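Local coordinates for membrane protein implicated in regulation of membrane protease activity (Corynebacterium glutamicum ATCC 13032, PDB 3CP0) that is implicated in regulating membrane protease activity, probably by binding a partner through its soluble OB-type domain, at residues H27-L32 against G40-D45; H58-G63 against A76-E81. All blocks are in the same frame, centred on the assembly; numbering follows the deposited sequence. Where two conformers were deposited one is given.

Contact 1: residues H27-L32 against G40-D45. With ZN (zinc ion), chain B.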
ATOM      1  N   HIS A  27      -5.855   3.852  -6.417  1.00 18.41           N
ATOM      2  CA  HIS A  27      -6.138   2.388  -6.601  1.00 17.77           C
ATOM      3  C   HIS A  27      -6.242   1.688  -5.258  1.00 18.05           C
ATOM      4  O   HIS A  27      -5.493   2.020  -4.311  1.00 19.70           O
ATOM      5  CB  HIS A  27      -4.977   1.677  -7.324  1.00 17.66           C
ATOM      6  CG  HIS A  27      -4.915   1.914  -8.814  1.00 18.70           C
ATOM      7  ND1 HIS A  27      -5.186   3.136  -9.415  1.00 18.68           N
ATOM      8  CD2 HIS A  27      -4.538   1.071  -9.819  1.00 19.19           C
ATOM      9  CE1 HIS A  27      -4.988   3.025 -10.722  1.00 22.19           C
ATOM     10  NE2 HIS A  27      -4.622   1.779 -10.985  1.00 20.94           N
ATOM     11  N   ARG A  28      -7.083   0.666  -5.181  1.00 18.61           N
ATOM     12  CA  ARG A  28      -7.002  -0.262  -4.057  1.00 18.07           C
ATOM     13  C   ARG A  28      -5.883  -1.287  -4.259  1.00 19.35           C
ATOM     14  O   ARG A  28      -5.437  -1.551  -5.407  1.00 19.98           O
ATOM     15  CB  ARG A  28      -8.337  -0.940  -3.894  1.00 18.59           C
ATOM     16  CG  ARG A  28      -9.377   0.126  -3.376  1.00 20.33           C
ATOM     17  CD  ARG A  28     -10.718  -0.396  -3.626  1.00 24.99           C
ATOM     18  NE  ARG A  28     -11.723   0.582  -3.210  1.00 25.54           N
ATOM     19  CZ  ARG A  28     -12.163   1.583  -3.977  1.00 30.77           C
ATOM     20  NH1 ARG A  28     -11.692   1.742  -5.236  1.00 26.41           N
ATOM     21  NH2 ARG A  28     -13.092   2.403  -3.503  1.00 31.26           N
ATOM     22  N   ALA A  29      -5.479  -1.937  -3.173  1.00 18.47           N
ATOM     23  CA  ALA A  29      -4.439  -2.978  -3.267  1.00 19.20           C
ATOM     24  C   ALA A  29      -4.698  -4.005  -2.173  1.00 18.65           C
ATOM     25  O   ALA A  29      -5.231  -3.670  -1.106  1.00 19.90           O
ATOM     26  CB  ALA A  29      -3.053  -2.347  -3.095  1.00 19.33           C
ATOM     27  N   GLU A  30      -4.185  -5.194  -2.404  1.00 18.05           N
ATOM     28  CA  GLU A  30      -4.378  -6.281  -1.454  1.00 18.02           C
ATOM     29  C   GLU A  30      -3.065  -6.539  -0.722  1.00 18.55           C
ATOM     30  O   GLU A  30      -1.976  -6.624  -1.344  1.00 18.17           O
ATOM     31  CB  GLU A  30      -4.827  -7.507  -2.237  1.00 17.29           C
ATOM     32  CG  GLU A  30      -5.035  -8.666  -1.356  1.00 20.59           C
ATOM     33  CD  GLU A  30      -5.610  -9.914  -2.091  1.00 28.56           C
ATOM     34  OE1 GLU A  30      -5.859  -9.890  -3.335  1.00 31.03           O
ATOM     35  OE2 GLU A  30      -5.816 -10.913  -1.390  1.00 32.76           O
ATOM     36  N   VAL A  31      -3.135  -6.562   0.608  1.00 17.73           N
ATOM     37  CA  VAL A  31      -1.898  -6.720   1.396  1.00 18.20           C
ATOM     38  C   VAL A  31      -1.376  -8.158   1.272  1.00 18.86           C
ATOM     39  O   VAL A  31      -2.116  -9.125   1.509  1.00 18.74           O
ATOM     40  CB  VAL A  31      -2.091  -6.353   2.871  1.00 18.87           C
ATOM     41  CG1 VAL A  31      -0.794  -6.665   3.643  1.00 18.14           C
ATOM     42  CG2 VAL A  31      -2.514  -4.826   3.039  1.00 17.98           C
ATOM     43  N   LEU A  32      -0.119  -8.297   0.836  1.00 18.49           N
ATOM     44  CA  LEU A  32       0.525  -9.619   0.752  1.00 20.11           C
ATOM     45  C   LEU A  32       1.446  -9.919   1.908  1.00 20.55           C
ATOM     46  O   LEU A  32       1.579 -11.102   2.289  1.00 20.86           O
ATOM     47  CB  LEU A  32       1.358  -9.773  -0.544  1.00 20.19           C
ATOM     48  CG  LEU A  32       0.601  -9.509  -1.837  1.00 25.20           C
ATOM     49  CD1 LEU A  32       1.537  -9.642  -3.017  1.00 28.32           C
ATOM     50  CD2 LEU A  32      -0.607 -10.451  -1.988  1.00 25.79           C
ATOM     51  N   GLY A  40       6.315  -3.838   4.066  1.00 21.71           N
ATOM     52  CA  GLY A  40       4.993  -4.216   3.606  1.00 19.42           C
ATOM     53  C   GLY A  40       5.033  -4.436   2.090  1.00 19.13           C
ATOM     54  O   GLY A  40       5.889  -3.888   1.382  1.00 18.24           O
ATOM     55  N   GLN A  41       4.123  -5.238   1.607  1.00 16.74           N
ATOM     56  CA  GLN A  41       4.020  -5.522   0.176  1.00 17.36           C
ATOM     57  C   GLN A  41       2.554  -5.669  -0.150  1.00 17.21           C
ATOM     58  O   GLN A  41       1.793  -6.304   0.627  1.00 18.12           O
ATOM     59  CB  GLN A  41       4.775  -6.793  -0.208  1.00 17.90           C
ATOM     60  CG  GLN A  41       6.300  -6.617  -0.110  1.00 18.14           C
ATOM     61  CD  GLN A  41       7.092  -7.835  -0.639  1.00 22.57           C
ATOM     62  OE1 GLN A  41       6.550  -8.740  -1.308  1.00 28.32           O
ATOM     63  NE2 GLN A  41       8.382  -7.858  -0.322  1.00 29.02           N
ATOM     64  N   VAL A  42       2.185  -5.109  -1.294  1.00 16.92           N
ATOM     65  CA  VAL A  42       0.783  -5.233  -1.736  1.00 16.67           C
ATOM     66  C   VAL A  42       0.727  -5.667  -3.195  1.00 18.20           C
ATOM     67  O   VAL A  42       1.694  -5.488  -3.943  1.00 17.77           O
ATOM     68  CB  VAL A  42       0.020  -3.871  -1.598  1.00 17.92           C
ATOM     69  CG1 VAL A  42      -0.025  -3.403  -0.133  1.00 18.83           C
ATOM     70  CG2 VAL A  42       0.679  -2.768  -2.521  1.00 18.65           C
ATOM     71  N   ARG A  43      -0.430  -6.197  -3.600  0.50 17.60           N
ATOM     72  CA  ARG A  43      -0.713  -6.536  -5.004  0.50 19.08           C
ATOM     73  C   ARG A  43      -1.545  -5.411  -5.648  0.50 18.59           C
ATOM     74  O   ARG A  43      -2.677  -5.121  -5.215  0.50 18.01           O
ATOM     75  CB  ARG A  43      -1.434  -7.905  -5.087  0.50 18.84           C
ATOM     76  CG  ARG A  43      -1.999  -8.231  -6.491  0.50 19.52           C
ATOM     77  CD  ARG A  43      -2.315  -9.737  -6.716  0.50 22.32           C
ATOM     78  NE  ARG A  43      -2.864 -10.395  -5.525  0.50 29.53           N
ATOM     79  CZ  ARG A  43      -3.024 -11.709  -5.380  0.50 31.05           C
ATOM     80  NH1 ARG A  43      -2.687 -12.554  -6.350  0.50 32.57           N
ATOM     81  NH2 ARG A  43      -3.533 -12.182  -4.253  0.50 33.98           N
ATOM     82  N   LEU A  44      -0.983  -4.771  -6.666  1.00 18.52           N
ATOM     83  CA  LEU A  44      -1.521  -3.529  -7.233  1.00 20.06           C
ATOM     84  C   LEU A  44      -1.391  -3.627  -8.793  1.00 19.01           C
ATOM     85  O   LEU A  44      -0.266  -3.783  -9.321  1.00 18.32           O
ATOM     86  CB  LEU A  44      -0.690  -2.332  -6.663  1.00 21.29           C
ATOM     87  CG  LEU A  44      -0.971  -0.953  -7.256  1.00 21.78           C
ATOM     88  CD1 LEU A  44      -2.455  -0.545  -7.110  1.00 23.11           C
ATOM     89  CD2 LEU A  44      -0.061   0.015  -6.443  1.00 21.51           C
ATOM     90  N   ASP A  45      -2.520  -3.568  -9.522  1.00 18.60           N
ATOM     91  CA  ASP A  45      -2.517  -3.728 -11.007  1.00 19.62           C
ATOM     92  C   ASP A  45      -1.733  -4.995 -11.432  1.00 19.54           C
ATOM     93  O   ASP A  45      -0.963  -5.001 -12.391  1.00 20.21           O
ATOM     94  CB  ASP A  45      -1.945  -2.485 -11.719  1.00 18.80           C
ATOM     95  CG  ASP A  45      -2.985  -1.397 -11.984  1.00 21.69           C
ATOM     96  OD1 ASP A  45      -4.146  -1.519 -11.505  1.00 18.78           O
ATOM     97  OD2 ASP A  45      -2.664  -0.373 -12.665  1.00 21.50           O
TER
HETATM   98 ZN    ZN B 101      -4.149   0.945 -12.793  1.00 21.57          ZN
HETATM   99  O   HOH W   1      -3.182   2.512 -13.856  1.00 24.98           O

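Contact 2: residues H58-G63 against A76-E81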
ATOM      1  N   HIS A  58      -0.018   2.246  12.466  1.00 18.19           N
ATOM      2  CA  HIS A  58      -1.122   1.370  12.092  1.00 20.02           C
ATOM      3  C   HIS A  58      -0.622   0.263  11.184  1.00 21.79           C
ATOM      4  O   HIS A  58      -0.043   0.569  10.157  1.00 26.18           O
ATOM      5  CB  HIS A  58      -2.220   2.194  11.381  1.00 20.12           C
ATOM      6  CG  HIS A  58      -3.456   1.421  11.054  1.00 20.85           C
ATOM      7  ND1 HIS A  58      -4.629   1.607  11.724  1.00 20.21           N
ATOM      8  CD2 HIS A  58      -3.716   0.465  10.124  1.00 19.47           C
ATOM      9  CE1 HIS A  58      -5.568   0.803  11.276  0.50 14.05           C
ATOM     10  NE2 HIS A  58      -5.037   0.082  10.307  1.00 19.37           N
ATOM     11  N   THR A  59      -0.873  -0.997  11.522  1.00 20.59           N
ATOM     12  CA  THR A  59      -0.444  -2.091  10.657  1.00 20.51           C
ATOM     13  C   THR A  59      -1.686  -2.641   9.930  1.00 21.43           C
ATOM     14  O   THR A  59      -2.780  -2.784  10.533  1.00 21.79           O
ATOM     15  CB  THR A  59       0.190  -3.214  11.525  1.00 23.58           C
ATOM     16  OG1 THR A  59       1.394  -2.707  12.119  1.00 25.05           O
ATOM     17  CG2 THR A  59       0.560  -4.422  10.688  1.00 25.57           C
ATOM     18  N   PHE A  60      -1.510  -2.940   8.646  1.00 19.51           N
ATOM     19  CA  PHE A  60      -2.520  -3.604   7.828  1.00 18.47           C
ATOM     20  C   PHE A  60      -2.066  -5.038   7.642  1.00 19.66           C
ATOM     21  O   PHE A  60      -0.985  -5.305   7.070  1.00 20.56           O
ATOM     22  CB  PHE A  60      -2.658  -2.877   6.459  1.00 18.56           C
ATOM     23  CG  PHE A  60      -3.201  -1.502   6.591  1.00 19.25           C
ATOM     24  CD1 PHE A  60      -4.567  -1.305   6.744  1.00 19.04           C
ATOM     25  CD2 PHE A  60      -2.347  -0.401   6.546  1.00 18.36           C
ATOM     26  CE1 PHE A  60      -5.098  -0.008   6.869  1.00 23.31           C
ATOM     27  CE2 PHE A  60      -2.837   0.905   6.680  1.00 20.45           C
ATOM     28  CZ  PHE A  60      -4.215   1.095   6.824  1.00 20.25           C
ATOM     29  N   ALA A  61      -2.877  -5.987   8.087  1.00 18.68           N
ATOM     30  CA  ALA A  61      -2.412  -7.365   8.030  1.00 20.90           C
ATOM     31  C   ALA A  61      -2.625  -7.988   6.628  1.00 20.74           C
ATOM     32  O   ALA A  61      -3.472  -7.524   5.856  1.00 20.00           O
ATOM     33  CB  ALA A  61      -3.192  -8.186   9.079  1.00 20.89           C
ATOM     34  N   GLU A  62      -1.854  -9.038   6.323  0.50 20.73           N
ATOM     35  CA  GLU A  62      -2.026  -9.831   5.110  0.50 20.83           C
ATOM     36  C   GLU A  62      -3.507 -10.157   4.884  0.50 21.02           C
ATOM     37  O   GLU A  62      -4.197 -10.630   5.809  0.50 20.96           O
ATOM     38  CB  GLU A  62      -1.240 -11.149   5.209  0.50 21.06           C
ATOM     39  CG  GLU A  62      -1.313 -11.993   3.940  0.50 20.81           C
ATOM     40  CD  GLU A  62      -0.855 -13.433   4.126  0.50 22.49           C
ATOM     41  OE1 GLU A  62      -0.494 -13.838   5.251  0.50 26.47           O
ATOM     42  OE2 GLU A  62      -0.872 -14.168   3.128  0.50 24.99           O
ATOM     43  N   GLY A  63      -3.957  -9.926   3.649  1.00 21.02           N
ATOM     44  CA  GLY A  63      -5.335 -10.172   3.227  1.00 20.52           C
ATOM     45  C   GLY A  63      -6.177  -8.927   3.283  1.00 20.48           C
ATOM     46  O   GLY A  63      -7.253  -8.879   2.636  1.00 21.58           O
ATOM     47  N   ALA A  76       4.322   2.386  -2.476  1.00 16.99           N
ATOM     48  CA  ALA A  76       2.961   2.795  -2.297  1.00 18.12           C
ATOM     49  C   ALA A  76       2.733   3.160  -0.815  1.00 20.05           C
ATOM     50  O   ALA A  76       3.092   2.391   0.099  1.00 20.38           O
ATOM     51  CB  ALA A  76       2.042   1.629  -2.691  1.00 18.45           C
ATOM     52  N   ILE A  77       2.118   4.314  -0.582  1.00 17.11           N
ATOM     53  CA  ILE A  77       1.743   4.682   0.771  1.00 16.65           C
ATOM     54  C   ILE A  77       0.232   4.459   0.862  1.00 17.23           C
ATOM     55  O   ILE A  77      -0.572   4.999   0.058  1.00 17.44           O
ATOM     56  CB  ILE A  77       2.035   6.191   1.074  1.00 16.67           C
ATOM     57  CG1 ILE A  77       3.467   6.612   0.694  1.00 17.88           C
ATOM     58  CG2 ILE A  77       1.822   6.552   2.558  1.00 18.45           C
ATOM     59  CD1 ILE A  77       4.506   5.665   1.274  1.00 19.32           C
ATOM     60  N   VAL A  78      -0.125   3.643   1.826  1.00 17.14           N
ATOM     61  CA  VAL A  78      -1.522   3.124   1.894  1.00 16.75           C
ATOM     62  C   VAL A  78      -2.277   3.484   3.137  1.00 18.01           C
ATOM     63  O   VAL A  78      -1.693   3.722   4.234  1.00 17.17           O
ATOM     64  CB  VAL A  78      -1.539   1.593   1.698  1.00 16.90           C
ATOM     65  CG1 VAL A  78      -0.810   1.216   0.344  1.00 18.51           C
ATOM     66  CG2 VAL A  78      -0.898   0.856   2.859  1.00 18.45           C
ATOM     67  N   TRP A  79      -3.595   3.506   2.982  1.00 16.57           N
ATOM     68  CA  TRP A  79      -4.467   3.756   4.131  1.00 16.96           C
ATOM     69  C   TRP A  79      -5.740   2.925   3.998  1.00 17.77           C
ATOM     70  O   TRP A  79      -5.855   2.034   3.138  1.00 18.67           O
ATOM     71  CB  TRP A  79      -4.748   5.244   4.294  1.00 18.43           C
ATOM     72  CG  TRP A  79      -5.321   5.630   5.657  1.00 19.90           C
ATOM     73  CD1 TRP A  79      -6.460   6.349   5.910  1.00 22.13           C
ATOM     74  CD2 TRP A  79      -4.750   5.298   6.941  1.00 17.81           C
ATOM     75  NE1 TRP A  79      -6.660   6.471   7.298  1.00 20.88           N
ATOM     76  CE2 TRP A  79      -5.622   5.842   7.943  1.00 21.12           C
ATOM     77  CE3 TRP A  79      -3.599   4.605   7.339  1.00 19.32           C
ATOM     78  CZ2 TRP A  79      -5.365   5.693   9.332  1.00 20.92           C
ATOM     79  CZ3 TRP A  79      -3.369   4.445   8.738  1.00 20.87           C
ATOM     80  CH2 TRP A  79      -4.231   5.010   9.683  1.00 20.95           C
ATOM     81  N   LYS A  80      -6.676   3.175   4.897  1.00 19.30           N
ATOM     82  CA  LYS A  80      -7.933   2.450   4.944  1.00 18.36           C
ATOM     83  C   LYS A  80      -8.623   2.552   3.585  1.00 20.74           C
ATOM     84  O   LYS A  80      -8.600   3.611   2.934  1.00 20.47           O
ATOM     85  CB  LYS A  80      -8.783   3.094   6.044  1.00 18.84           C
ATOM     86  CG  LYS A  80      -8.195   2.754   7.454  1.00 18.96           C
ATOM     87  CD  LYS A  80      -8.998   3.484   8.521  1.00 22.93           C
ATOM     88  CE  LYS A  80      -8.431   3.199   9.944  1.00 21.42           C
ATOM     89  NZ  LYS A  80      -9.416   3.734  10.950  1.00 26.67           N
ATOM     90  N   GLU A  81      -9.284   1.462   3.209  1.00 21.30           N
ATOM     91  CA  GLU A  81      -9.962   1.433   1.936  1.00 23.99           C
ATOM     92  C   GLU A  81     -11.047   2.503   1.887  1.00 26.91           C
ATOM     93  O   GLU A  81     -11.842   2.680   2.833  1.00 25.69           O
ATOM     94  CB  GLU A  81     -10.562   0.038   1.707  1.00 24.36           C
ATOM     95  CG  GLU A  81     -11.015  -0.123   0.324  1.00 23.01           C
ATOM     96  CD  GLU A  81     -11.881  -1.348   0.057  1.00 22.71           C
ATOM     97  OE1 GLU A  81     -12.152  -2.192   0.983  1.00 24.00           O
ATOM     98  OE2 GLU A  81     -12.334  -1.456  -1.105  1.00 24.59           O
TER

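Contact 1: residues H27-L32 against G40-D45
His27 and Asp45 share a zinc ion at the open end of the β-hairpin formed by strands 28-31 and 41-44. His27 NE2 binds the metal at 2.0 Å and Asp45 OD2 does so at the same length, whereas OD1 stays farther off, at 2.8 Å; a water is a further ligand. The imidazole and carboxylate planes are 60° apart, and Asp45 OD1 sits at the ring edge, 3.1 Å from His27 CD2. Behind the site, Leu44 crosses His27 at about a right angle, its CD1 pressed against His27 CB at 3.4 Å.

The hairpin itself is defined by its pairing. Glu30 and Arg43 form an antiparallel hydrogen-bonded pair, with Arg43 N to Glu30 O at 2.8 Å and the return bond from Glu30 N to Arg43 O longer. Val31 and Val42 follow as a non-hydrogen-bonded pair, and Leu32 N then bonds to Gln41 O, just where the chain turns a corner. On the Glu30 face the two long side chains run side by side. Arg43 has two conformers; in the one modelled here the salt bridge from Arg43 NH2 to Glu30 OE1 is weak, 3.4 Å with an N-H...O angle of 130°, and therefore tentative. Leu32 crosses Arg43 nearby, its CD1 against Arg43 CB. The other face is apolar: Ala29 CB meets Val42 CB at 3.7 Å, and Val42 also reaches Val35 and Ala51. With axes at 135°, the hairpin departs well from straight antiparallel, in keeping with the coiled first two strands of an OB fold.

Contact 2: residues H58-G63 against A76-E81
An aromatic cluster of His58, Phe60 and Trp79 joins the loop between strands 47-53 and 65-72 to the end of strand 75-80. No hydrogen bond joins the two segments, so the contact rests on side-chain packing. Trp79 turns the edge of its six-membered ring toward the face of the His58 imidazole, an edge-to-face pair with centroids 5.0 Å apart and planes at 63°. The touching atoms are CZ3 and CH2 of the indole; CZ3 lies 3.7 Å from His58 CB, which itself sits at the indole edge near its plane.

Phe60 meets the same indole from another direction. Its CZ comes within 3.6 Å of Trp79 CE3, which lies at the edge of the phenyl ring, in its plane. The phenyl and indole planes are at 90°. Within the loop, His58 CD2 stands 3.4 Å above one face of Phe60, offset toward the rim.

In the five-stranded OB arrangement suggested by the family, this loop follows the third strand, and it sends Phe60 inward over the sheet. With CG anti to the carbonyl carbon (chi1 -66°), the ring starts from a CB that points toward strand 75-80. Phe60 and Val78 pass one another running opposite ways, Phe60 CD2 to Val78 CG2 at 4.2 Å, and both also touch Val66. The extended Lys80 chain crosses His58 at about a right angle: its CG lies over a Trp79 face, offset toward the rim, while its CE approaches His58 CE1 at 4.0 Å. Lys80 NZ remains 5.3 Å from His58 ND1, and that nitrogen is a ligand of another zinc ion.

Contact 1 closes along the chain before contact 2 opens, yet their centres are only about 8 Å apart and both reach the same mixed sheet. Two polar joins connect them: Gly63 N lies 2.9 Å from Val31 O, a probable hydrogen bond, and Arg28 NE makes a salt bridge to Glu81 OE2 at 3.0 Å. Val31 CB also packs against Ala61 O, at 3.5 Å. Each contact touches a different zinc ion. The metal bound by His27 and Asp45 is 24.5 Å from His58 ND1, ligand of another zinc ion, which places the two sites at well-separated ends of the domain.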